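Local coordinates for TetR family transcriptional regulator (Streptomyces coelicolor, PDB 6SRN), which probably represses transcription as a TetR-type DNA-binding factor and binds a furan hormone, in the control of antibiotic production, at residues Ala79-His84 with Arg128-Arg133; Tyr85-Ala90 with Pro121-Gly126; Glu107-Arg112 with Thr148-Val153; Val153-Ala158 with Gly162-Gly167. All coordinates share one frame; numbering follows the deposited sequence.

Interaction 1: Ala79-His84 with Arg128-Arg133; sequences AVVEEH and RLQSER. With LUB (4-(Hydroxymethyl)-2-propylfuran-3-carboxylic acid), chain B.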
# COMPACT_ATOMS: atom_id res chain seq x y z
N ALA A 79 -12.26 -16.29 -6.56
CA ALA A 79 -11.38 -17.45 -6.64
C ALA A 79 -9.91 -17.06 -6.89
O ALA A 79 -9.02 -17.67 -6.36
CB ALA A 79 -11.86 -18.40 -7.71
N VAL A 80 -9.69 -16.06 -7.72
CA VAL A 80 -8.35 -15.56 -8.00
C VAL A 80 -7.72 -15.02 -6.71
O VAL A 80 -6.62 -15.39 -6.35
CB VAL A 80 -8.37 -14.46 -9.09
CG1 VAL A 80 -7.02 -13.74 -9.18
CG2 VAL A 80 -8.74 -15.08 -10.43
N VAL A 81 -8.43 -14.16 -6.00
CA VAL A 81 -7.87 -13.62 -4.75
C VAL A 81 -7.61 -14.72 -3.72
O VAL A 81 -6.56 -14.79 -3.10
CB VAL A 81 -8.78 -12.51 -4.17
CG1 VAL A 81 -8.26 -12.04 -2.84
CG2 VAL A 81 -8.85 -11.36 -5.13
N GLU A 82 -8.57 -15.61 -3.56
CA GLU A 82 -8.39 -16.71 -2.59
C GLU A 82 -7.16 -17.55 -2.96
O GLU A 82 -6.38 -17.96 -2.09
CB GLU A 82 -9.62 -17.62 -2.52
CG GLU A 82 -10.80 -17.05 -1.83
CD GLU A 82 -11.92 -18.10 -1.89
OE1 GLU A 82 -12.03 -18.93 -2.83
OE2 GLU A 82 -12.64 -18.12 -0.94
N GLU A 83 -6.96 -17.82 -4.24
CA GLU A 83 -5.86 -18.65 -4.64
C GLU A 83 -4.53 -17.98 -4.35
O GLU A 83 -3.57 -18.64 -3.95
CB GLU A 83 -6.00 -18.98 -6.13
CG GLU A 83 -4.77 -19.59 -6.75
CD GLU A 83 -4.28 -20.79 -6.00
OE1 GLU A 83 -5.11 -21.54 -5.45
OE2 GLU A 83 -3.03 -21.00 -6.01
N HIS A 84 -4.46 -16.67 -4.56
CA HIS A 84 -3.17 -15.98 -4.37
C HIS A 84 -2.78 -15.94 -2.89
O HIS A 84 -1.61 -15.74 -2.58
CB HIS A 84 -3.19 -14.62 -5.11
CG HIS A 84 -3.27 -13.38 -4.26
ND1 HIS A 84 -4.38 -13.03 -3.51
CD2 HIS A 84 -2.42 -12.35 -4.12
CE1 HIS A 84 -4.18 -11.87 -2.93
NE2 HIS A 84 -3.00 -11.42 -3.30
N ARG A 128 -4.17 -6.67 -7.65
CA ARG A 128 -4.94 -5.65 -8.31
C ARG A 128 -6.40 -5.68 -7.91
O ARG A 128 -7.00 -4.62 -7.69
CB ARG A 128 -4.82 -5.76 -9.83
CG ARG A 128 -5.57 -4.64 -10.55
CD ARG A 128 -5.08 -4.44 -11.95
NE ARG A 128 -5.80 -3.30 -12.56
CZ ARG A 128 -5.51 -2.80 -13.77
NH1 ARG A 128 -4.57 -3.34 -14.50
NH2 ARG A 128 -6.17 -1.73 -14.23
N LEU A 129 -6.99 -6.86 -7.81
CA LEU A 129 -8.39 -6.96 -7.36
C LEU A 129 -8.55 -6.39 -5.94
O LEU A 129 -9.52 -5.63 -5.69
CB LEU A 129 -8.86 -8.39 -7.46
CG LEU A 129 -8.92 -8.95 -8.88
CD1 LEU A 129 -9.06 -10.46 -8.87
CD2 LEU A 129 -10.06 -8.32 -9.65
N GLN A 130 -7.64 -6.71 -5.04
CA GLN A 130 -7.67 -6.12 -3.67
C GLN A 130 -7.43 -4.60 -3.67
O GLN A 130 -7.96 -3.88 -2.80
CB GLN A 130 -6.67 -6.77 -2.75
CG GLN A 130 -6.94 -8.22 -2.45
CD GLN A 130 -8.13 -8.42 -1.54
OE1 GLN A 130 -9.21 -7.88 -1.79
NE2 GLN A 130 -7.95 -9.21 -0.52
N SER A 131 -6.65 -4.11 -4.62
CA SER A 131 -6.41 -2.66 -4.72
C SER A 131 -7.68 -1.93 -5.04
O SER A 131 -7.86 -0.76 -4.64
CB SER A 131 -5.41 -2.31 -5.83
OG SER A 131 -6.09 -2.10 -7.09
N GLU A 132 -8.54 -2.60 -5.81
CA GLU A 132 -9.78 -2.12 -6.34
C GLU A 132 -10.93 -2.45 -5.41
O GLU A 132 -12.04 -2.16 -5.72
CB GLU A 132 -10.03 -2.68 -7.76
CG GLU A 132 -8.83 -2.34 -8.66
CD GLU A 132 -8.97 -2.63 -10.14
OE1 GLU A 132 -9.93 -3.35 -10.49
OE2 GLU A 132 -8.05 -2.15 -10.92
N ARG A 133 -10.67 -3.00 -4.23
CA ARG A 133 -11.78 -3.55 -3.42
C ARG A 133 -12.90 -2.56 -3.08
O ARG A 133 -14.02 -2.98 -2.98
CB ARG A 133 -11.32 -4.18 -2.11
CG ARG A 133 -10.66 -3.20 -1.15
CD ARG A 133 -9.83 -3.89 -0.09
NE ARG A 133 -10.61 -4.68 0.85
CZ ARG A 133 -11.05 -4.29 2.05
NH1 ARG A 133 -10.83 -3.06 2.54
NH2 ARG A 133 -11.69 -5.16 2.80
C2 LUB B . 0.24 -8.48 0.39
C4 LUB B . -1.53 -7.97 -0.88
C5 LUB B . -0.43 -7.58 -1.54
C6 LUB B . 1.18 -8.70 1.51
O11 LUB B . -1.52 -9.67 2.37
C9 LUB B . -2.03 -9.05 1.40
O10 LUB B . -3.30 -8.86 1.31
C3 LUB B . -1.20 -8.47 0.37
C12 LUB B . -2.89 -7.94 -1.56
O13 LUB B . -3.83 -7.25 -0.71
O1 LUB B . 0.69 -7.76 -0.72
C7 LUB B . 2.01 -9.94 1.18
C8 LUB B . 2.98 -10.30 2.28
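Val81 divides its methyls between Leu129 and Gln130, where helix 73-86 packs on the end of helix 121-131. With CG1 anti to the backbone N (chi1 175°), CG2 rests on Leu129 CB at 3.8 Å, while CG1 meets the amide end of Gln130, 3.7 Å from its NE2, the side chains slanting across each other. That buried nitrogen donates to Pro141 O. Leu129 CD1 carries the apolar patch on to Val80, whose CG1 approaches it at 3.9 Å, the two side chains crossing at about a right angle. At the ligand end, His84 ND1 donates to Val81 O over 2.8 Å, almost straight at 171° and in the ring plane; the bond fixes the imidazole with its edge toward the furan acid, whose C12 is 3.9 Å from His84 NE2. Gln130 CB adds a 3.5 Å approach to O13 of the ligand. Away from this core the contact is looser: Glu82 is exposed on one helix, and on the other Arg128 NE forms a salt bridge with Glu132 OE2 (3.0 Å). Helix 31-49 packs against the same apolar patch, with Leu35 and Ser39 against Val80 and Phe42 against Leu129.

Interaction 2: Tyr85-Ala90 with Pro121-Gly126; sequences YARWPA and PVMQAG. With LUB (4-(Hydroxymethyl)-2-propylfuran-3-carboxylic acid), chain B.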
# COMPACT_ATOMS: atom_id res chain seq x y z
N TYR A 85 -3.72 -16.20 -1.99
CA TYR A 85 -3.42 -16.44 -0.56
C TYR A 85 -3.21 -17.90 -0.19
O TYR A 85 -2.27 -18.23 0.58
CB TYR A 85 -4.50 -15.86 0.34
CG TYR A 85 -4.66 -14.40 0.31
CD1 TYR A 85 -3.59 -13.52 0.53
CD2 TYR A 85 -5.92 -13.84 0.08
CE1 TYR A 85 -3.78 -12.15 0.48
CE2 TYR A 85 -6.10 -12.47 0.06
CZ TYR A 85 -5.04 -11.61 0.28
OH TYR A 85 -5.26 -10.25 0.20
N ALA A 86 -4.04 -18.78 -0.72
CA ALA A 86 -4.09 -20.16 -0.24
C ALA A 86 -2.87 -20.95 -0.59
O ALA A 86 -2.61 -21.99 0.02
CB ALA A 86 -5.33 -20.85 -0.78
N ARG A 87 -2.13 -20.52 -1.59
CA ARG A 87 -0.92 -21.17 -1.98
C ARG A 87 0.28 -21.14 -0.98
O ARG A 87 1.18 -21.95 -1.05
CB ARG A 87 -0.52 -20.65 -3.36
CG ARG A 87 -0.27 -19.15 -3.47
CD ARG A 87 0.24 -18.80 -4.86
NE ARG A 87 -0.68 -19.19 -5.91
CZ ARG A 87 -0.43 -19.02 -7.20
NH1 ARG A 87 0.69 -18.40 -7.56
NH2 ARG A 87 -1.28 -19.44 -8.09
N TRP A 88 0.23 -20.25 -0.02
CA TRP A 88 1.41 -19.92 0.78
C TRP A 88 1.73 -20.84 1.96
O TRP A 88 2.89 -21.11 2.24
CB TRP A 88 1.39 -18.42 1.14
CG TRP A 88 1.60 -17.64 -0.10
CD1 TRP A 88 0.66 -16.97 -0.82
CD2 TRP A 88 2.83 -17.49 -0.82
NE1 TRP A 88 1.21 -16.42 -1.96
CE2 TRP A 88 2.55 -16.72 -1.99
CE3 TRP A 88 4.13 -17.95 -0.61
CZ2 TRP A 88 3.51 -16.44 -2.94
CZ3 TRP A 88 5.10 -17.65 -1.54
CH2 TRP A 88 4.78 -16.87 -2.69
N PRO A 89 0.69 -21.37 2.64
CA PRO A 89 0.97 -22.37 3.69
C PRO A 89 1.84 -23.54 3.22
O PRO A 89 2.78 -23.92 3.93
CB PRO A 89 -0.43 -22.81 4.12
CG PRO A 89 -1.26 -21.57 3.90
CD PRO A 89 -0.73 -20.98 2.62
N ALA A 90 1.56 -24.08 2.03
CA ALA A 90 2.37 -25.17 1.48
C ALA A 90 3.83 -24.76 1.23
O ALA A 90 4.74 -25.58 1.46
CB ALA A 90 1.75 -25.71 0.20
N PRO A 121 0.95 -14.13 -12.82
CA PRO A 121 -0.30 -13.44 -13.00
C PRO A 121 -1.31 -13.61 -11.87
O PRO A 121 -2.11 -12.68 -11.64
CB PRO A 121 -0.85 -14.04 -14.28
CG PRO A 121 0.35 -14.46 -15.07
CD PRO A 121 1.29 -14.95 -14.01
N VAL A 122 -1.37 -14.77 -11.24
CA VAL A 122 -2.36 -14.94 -10.15
C VAL A 122 -2.07 -13.96 -9.00
O VAL A 122 -3.00 -13.41 -8.39
CB VAL A 122 -2.42 -16.40 -9.67
CG1 VAL A 122 -3.37 -16.54 -8.48
CG2 VAL A 122 -2.85 -17.29 -10.82
N MET A 123 -0.78 -13.78 -8.68
CA MET A 123 -0.43 -12.82 -7.64
C MET A 123 -0.70 -11.40 -8.08
O MET A 123 -1.20 -10.60 -7.27
CB MET A 123 1.04 -13.00 -7.27
CG MET A 123 1.39 -14.36 -6.68
SD MET A 123 0.69 -14.58 -5.01
CE MET A 123 1.73 -13.51 -4.17
N GLN A 124 -0.37 -11.08 -9.31
CA GLN A 124 -0.58 -9.73 -9.77
C GLN A 124 -2.09 -9.40 -9.79
O GLN A 124 -2.52 -8.32 -9.43
CB GLN A 124 0.01 -9.56 -11.16
CG GLN A 124 1.53 -9.78 -11.17
CD GLN A 124 2.13 -9.99 -12.52
OE1 GLN A 124 1.44 -10.08 -13.53
NE2 GLN A 124 3.44 -10.04 -12.56
N ALA A 125 -2.89 -10.36 -10.21
CA ALA A 125 -4.32 -10.20 -10.25
C ALA A 125 -4.91 -10.11 -8.86
O ALA A 125 -5.78 -9.29 -8.59
CB ALA A 125 -4.96 -11.34 -11.01
N GLY A 126 -4.44 -10.96 -7.95
CA GLY A 126 -4.93 -10.91 -6.57
C GLY A 126 -4.71 -9.55 -5.97
O GLY A 126 -5.61 -8.98 -5.36
C2 LUB B . 0.24 -8.48 0.39
C4 LUB B . -1.53 -7.97 -0.88
C5 LUB B . -0.43 -7.58 -1.54
C6 LUB B . 1.18 -8.70 1.51
O11 LUB B . -1.52 -9.67 2.37
C9 LUB B . -2.03 -9.05 1.40
O10 LUB B . -3.30 -8.86 1.31
C3 LUB B . -1.20 -8.47 0.37
C12 LUB B . -2.89 -7.94 -1.56
O13 LUB B . -3.83 -7.25 -0.71
O1 LUB B . 0.69 -7.76 -0.72
C7 LUB B . 2.01 -9.94 1.18
C8 LUB B . 2.98 -10.30 2.28
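Tyr85 OH is gripped from two sides of the ligand pocket: it donates to the carboxylate O10 of the furan acid at 2.6 Å and takes a hydrogen bond from Gln130 NE2. The carboxylate carbon C9 lies at the edge of the phenol ring, in its plane, so the acid is met end-on by the hydroxyl and not stacked. Further along, Met123 reaches Trp88. Bends at chi2 (-70°) and chi3 curl the thioether so that SD sits at the indole edge, 3.6 Å from Trp88 NE1; the N-H of this Met-aromatic contact makes a weak bond to sulfur at 150° and another weak one to His84 O. Met123 CE then rests on Trp88 CZ2 at 3.6 Å. Arg87, partly exposed, borders the contact. Its guanidinium lies with one face over Val122 CG1, 3.6 Å from NH2, while Asp120 and Glu83 form salt bridges to NH1 and NE and probably hold the flat group there. Trp147 also meets the Trp88 ring. A tyrosine reaching the effector near the join of helices 73-86 and 88-96 places this contact at the wall of the ligand pocket of a TetR-type regulator.

Interaction 3: Glu107-Arg112 with Thr148-Val153; sequences EEMLHR and THLLEV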
# COMPACT_ATOMS: atom_id res chain seq x y z
N GLU A 107 11.93 -14.76 6.26
CA GLU A 107 12.68 -14.12 5.21
C GLU A 107 12.44 -14.77 3.85
O GLU A 107 12.21 -14.07 2.85
CB GLU A 107 14.16 -14.15 5.48
CG GLU A 107 14.67 -13.22 6.53
CD GLU A 107 16.18 -13.37 6.50
OE1 GLU A 107 16.82 -12.87 5.51
OE2 GLU A 107 16.67 -14.09 7.37
N GLU A 108 12.53 -16.11 3.80
CA GLU A 108 12.43 -16.80 2.52
C GLU A 108 10.99 -16.73 1.99
O GLU A 108 10.78 -16.65 0.76
CB GLU A 108 12.93 -18.23 2.61
CG GLU A 108 12.86 -19.00 1.31
CD GLU A 108 13.60 -18.41 0.11
OE1 GLU A 108 14.46 -17.51 0.27
OE2 GLU A 108 13.29 -18.90 -1.01
N MET A 109 10.00 -16.78 2.86
CA MET A 109 8.62 -16.59 2.39
C MET A 109 8.43 -15.26 1.69
O MET A 109 7.80 -15.18 0.63
CB MET A 109 7.65 -16.70 3.57
CG MET A 109 7.52 -18.13 4.05
SD MET A 109 6.57 -19.15 2.94
CE MET A 109 4.93 -18.48 3.21
N LEU A 110 8.98 -14.20 2.27
CA LEU A 110 8.81 -12.86 1.69
C LEU A 110 9.66 -12.72 0.40
O LEU A 110 9.24 -12.07 -0.57
CB LEU A 110 9.07 -11.74 2.72
CG LEU A 110 8.05 -11.76 3.86
CD1 LEU A 110 8.54 -10.81 4.95
CD2 LEU A 110 6.66 -11.33 3.39
N HIS A 111 10.82 -13.33 0.36
CA HIS A 111 11.60 -13.43 -0.89
C HIS A 111 10.76 -14.07 -1.98
O HIS A 111 10.65 -13.54 -3.09
CB HIS A 111 12.83 -14.29 -0.58
CG HIS A 111 13.76 -14.52 -1.71
ND1 HIS A 111 14.69 -15.55 -1.69
CD2 HIS A 111 13.87 -13.95 -2.93
CE1 HIS A 111 15.39 -15.53 -2.82
NE2 HIS A 111 14.92 -14.55 -3.59
N ARG A 112 10.15 -15.21 -1.68
CA ARG A 112 9.34 -15.89 -2.64
C ARG A 112 8.10 -15.07 -3.05
O ARG A 112 7.72 -15.05 -4.21
CB ARG A 112 8.94 -17.27 -2.08
CG ARG A 112 10.06 -18.27 -2.12
CD ARG A 112 9.64 -19.65 -1.69
NE ARG A 112 10.84 -20.47 -1.49
CZ ARG A 112 10.85 -21.79 -1.36
NH1 ARG A 112 9.72 -22.48 -1.40
NH2 ARG A 112 12.02 -22.40 -1.18
N THR A 148 -0.58 -12.15 7.76
CA THR A 148 -0.25 -11.83 9.14
C THR A 148 -0.31 -13.07 10.02
O THR A 148 0.65 -13.32 10.76
CB THR A 148 -1.10 -10.66 9.65
OG1 THR A 148 -0.94 -9.53 8.78
CG2 THR A 148 -0.66 -10.26 11.07
N HIS A 149 -1.39 -13.82 9.90
CA HIS A 149 -1.56 -15.06 10.67
C HIS A 149 -0.52 -16.09 10.30
O HIS A 149 0.03 -16.80 11.18
CB HIS A 149 -2.98 -15.61 10.48
CG HIS A 149 -3.97 -14.99 11.40
ND1 HIS A 149 -5.21 -14.56 11.01
CD2 HIS A 149 -3.88 -14.73 12.73
CE1 HIS A 149 -5.86 -14.08 12.06
NE2 HIS A 149 -5.07 -14.15 13.11
N LEU A 150 -0.22 -16.18 9.02
CA LEU A 150 0.78 -17.12 8.55
C LEU A 150 2.15 -16.87 9.16
O LEU A 150 2.78 -17.78 9.69
CB LEU A 150 0.82 -17.13 7.01
CG LEU A 150 1.73 -18.16 6.35
CD1 LEU A 150 1.33 -19.59 6.70
CD2 LEU A 150 1.69 -17.97 4.85
N LEU A 151 2.61 -15.63 9.17
CA LEU A 151 3.97 -15.29 9.63
C LEU A 151 4.10 -15.23 11.16
O LEU A 151 5.16 -15.39 11.74
CB LEU A 151 4.40 -13.93 9.06
CG LEU A 151 4.55 -13.87 7.53
CD1 LEU A 151 5.12 -12.53 7.12
CD2 LEU A 151 5.40 -15.01 7.00
N GLU A 152 2.99 -14.97 11.83
CA GLU A 152 3.04 -14.88 13.29
C GLU A 152 3.60 -16.16 13.94
O GLU A 152 4.28 -16.10 14.97
CB GLU A 152 1.60 -14.63 13.76
CG GLU A 152 1.46 -13.79 14.97
CD GLU A 152 -0.02 -13.48 15.23
OE1 GLU A 152 -0.96 -14.08 14.59
OE2 GLU A 152 -0.25 -12.59 16.03
N VAL A 153 3.27 -17.32 13.38
CA VAL A 153 3.67 -18.61 13.92
C VAL A 153 5.20 -18.76 13.99
O VAL A 153 5.75 -18.95 15.11
CB VAL A 153 3.03 -19.78 13.17
CG1 VAL A 153 3.54 -21.12 13.70
CG2 VAL A 153 1.52 -19.71 13.32
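Successive bends at chi2 (-73°) and chi3 (-71°) curl Met109 so that its methyl, not its sulfur, makes the closest approach to helix 145-161; from the other side Leu150 places CG anti to its own backbone N. Met109 CE and Leu150 CD2 thus meet at 3.7 Å, with the side chains at about a right angle to each other. Behind this pair Leu151 fills in more loosely: its CD2 is 4.4 Å from Met109 CB, and its CD1 is 4.2 Å from Leu110 CD2. One methyl of Leu151 therefore serves each of two neighbouring residues of the opposite helix. The packing is wholly apolar, and the short helical segments run roughly antiparallel, at 148°, with axes 11.5 Å apart at closest approach. On the outward side of helix 102-119 the chemistry changes. Glu108 ties the next turn together, OE1 accepting from His111 ND1 at 2.8 Å on its syn side, with the donor tilted well out of the carboxylate plane, and OE2 accepting from Arg112 NE at 2.9 Å through its anti lone pair. Each carboxylate oxygen lies in or near the plane of the ring or guanidinium that donates to it, and Arg112 has a second carboxylate partner in Glu94. Trp147 packs against both Met109 and Leu110, and Leu110 also meets Phe181 and the bound furan acid. The leucine and methionine layer thus backs the effector pocket, between two antiparallel helices of the TetR-type C-terminal ligand-binding domain.

Interaction 4: Val153-Ala158 with Gly162-Gly167; sequences VPLQDA and GQLRAG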
# COMPACT_ATOMS: atom_id res chain seq x y z
N VAL A 153 3.27 -17.32 13.38
CA VAL A 153 3.67 -18.61 13.92
C VAL A 153 5.20 -18.76 13.99
O VAL A 153 5.75 -18.95 15.11
CB VAL A 153 3.03 -19.78 13.17
CG1 VAL A 153 3.54 -21.12 13.70
CG2 VAL A 153 1.52 -19.71 13.32
N PRO A 154 5.91 -18.68 12.84
CA PRO A 154 7.38 -18.69 12.97
C PRO A 154 7.96 -17.56 13.77
O PRO A 154 8.99 -17.73 14.40
CB PRO A 154 7.87 -18.66 11.51
CG PRO A 154 6.73 -18.16 10.74
CD PRO A 154 5.49 -18.68 11.43
N LEU A 155 7.32 -16.39 13.79
CA LEU A 155 7.81 -15.32 14.59
C LEU A 155 7.67 -15.63 16.09
O LEU A 155 8.54 -15.23 16.87
CB LEU A 155 7.09 -14.02 14.24
CG LEU A 155 7.54 -13.43 12.90
CD1 LEU A 155 6.54 -12.35 12.47
CD2 LEU A 155 8.95 -12.89 12.92
N GLN A 156 6.61 -16.33 16.49
CA GLN A 156 6.48 -16.82 17.88
C GLN A 156 7.59 -17.78 18.21
O GLN A 156 8.16 -17.72 19.29
CB GLN A 156 5.14 -17.49 18.14
CG GLN A 156 4.97 -17.97 19.57
CD GLN A 156 5.11 -16.85 20.59
OE1 GLN A 156 4.65 -15.73 20.36
NE2 GLN A 156 5.76 -17.16 21.72
N ASP A 157 7.88 -18.70 17.30
CA ASP A 157 8.98 -19.63 17.52
C ASP A 157 10.31 -18.89 17.66
O ASP A 157 11.18 -19.28 18.44
CB ASP A 157 9.07 -20.64 16.37
CG ASP A 157 7.93 -21.67 16.40
OD1 ASP A 157 7.17 -21.78 17.40
OD2 ASP A 157 7.79 -22.35 15.39
N ALA A 158 10.50 -17.86 16.82
CA ALA A 158 11.72 -17.08 16.87
C ALA A 158 11.88 -16.44 18.23
O ALA A 158 12.96 -16.45 18.81
CB ALA A 158 11.71 -15.98 15.79
N GLY A 162 14.82 -17.37 21.21
CA GLY A 162 15.85 -16.36 21.46
C GLY A 162 16.45 -15.74 20.20
O GLY A 162 17.50 -15.08 20.23
N GLN A 163 15.77 -15.92 19.07
CA GLN A 163 16.26 -15.38 17.81
C GLN A 163 15.84 -13.93 17.60
O GLN A 163 16.46 -13.16 16.84
CB GLN A 163 15.70 -16.30 16.70
CG GLN A 163 16.26 -16.01 15.33
CD GLN A 163 15.92 -17.09 14.31
OE1 GLN A 163 14.84 -17.71 14.31
NE2 GLN A 163 16.86 -17.32 13.43
N LEU A 164 14.75 -13.57 18.25
CA LEU A 164 14.09 -12.29 18.02
C LEU A 164 14.57 -11.33 19.11
O LEU A 164 14.68 -11.72 20.30
CB LEU A 164 12.58 -12.52 18.04
CG LEU A 164 11.59 -11.70 17.26
CD1 LEU A 164 11.85 -11.88 15.78
CD2 LEU A 164 10.19 -12.13 17.62
N ARG A 165 14.93 -10.11 18.75
CA ARG A 165 15.37 -9.09 19.71
C ARG A 165 14.38 -8.93 20.89
O ARG A 165 13.15 -8.97 20.71
CB ARG A 165 15.64 -7.72 19.04
CG ARG A 165 15.89 -6.53 19.96
CD ARG A 165 16.39 -5.28 19.22
NE ARG A 165 15.41 -4.83 18.22
CZ ARG A 165 14.49 -3.88 18.39
NH1 ARG A 165 14.33 -3.20 19.52
NH2 ARG A 165 13.67 -3.60 17.40
N ALA A 166 14.95 -8.75 22.08
CA ALA A 166 14.18 -8.63 23.30
C ALA A 166 13.19 -7.50 23.20
O ALA A 166 13.52 -6.38 22.75
CB ALA A 166 15.09 -8.41 24.50
N GLY A 167 11.96 -7.81 23.58
CA GLY A 167 10.90 -6.84 23.62
C GLY A 167 10.07 -6.79 22.35
O GLY A 167 9.00 -6.19 22.36
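A Schellman motif ends helix 145-161, and its key link runs from Gln163 N back to Ala158 O, 2.9 Å with an angle of 149° at the hydrogen. The donor is tilted somewhat from the carbonyl plane. Gly162 makes the reversal possible: its phi of 84° lies on the positive side, where a side chain would be jammed against the carbonyl oxygen of the residue before. Leu164 N adds a weak bond to the same Ala158 O at 3.4 Å, so that one carbonyl near the helix end draws in two successive amides as the chain turns away. The side chains follow the backbone. Leu164 folds back over the last turns, its CD1 lying 4.1 Å from Ala158 CB and 4.2 Å from Leu155 CD2, while CD2 rests on the main chain, 3.6 Å from Leu155 O. This apolar packing of the residue after the motif holds the chain against the last turns of helix 145-161, where it passes into the loop leading to helix 170-192; Pro170, Ala173 and Ala174 also touch Leu155. Gln163 stays extended, with CG anti to the backbone N (chi1 -172°), and passes Ala158 CB with OE1 at 3.9 Å; the amide end is taken by Thr101 OG1 at NE2 and by Leu103 N at OE1, which ties the turn to the start of helix 102-119. Beyond Leu164 the loop reaches the dimer interface, where Arg165 forms a salt bridge with Glu206 of the second subunit and a cation-pi contact with Phe210 of that subunit.

Interactions 1 and 2 both use helices 73-86 and 121-131, but interaction 2 meets the latter through Arg87 and Trp88, at the passage into helix 88-96. They meet each other where His84 packs on Val122 and Met123, and both touch the furan acid. Interaction 3 adjoins interaction 2 through Trp88, which lies against Met109 and Leu150, so the three contacts touch in sequence. All three are core contacts, but the chemistry shifts from methyl packing beside a ligand, through sulfur and guanidinium contacts, to purely aliphatic layers. Interaction 4 shares helix 145-161 with interaction 3; its centre lies about 23 Å from the centre of the chain, although most of its touching residues are buried, and it depends on backbone hydrogen bonds.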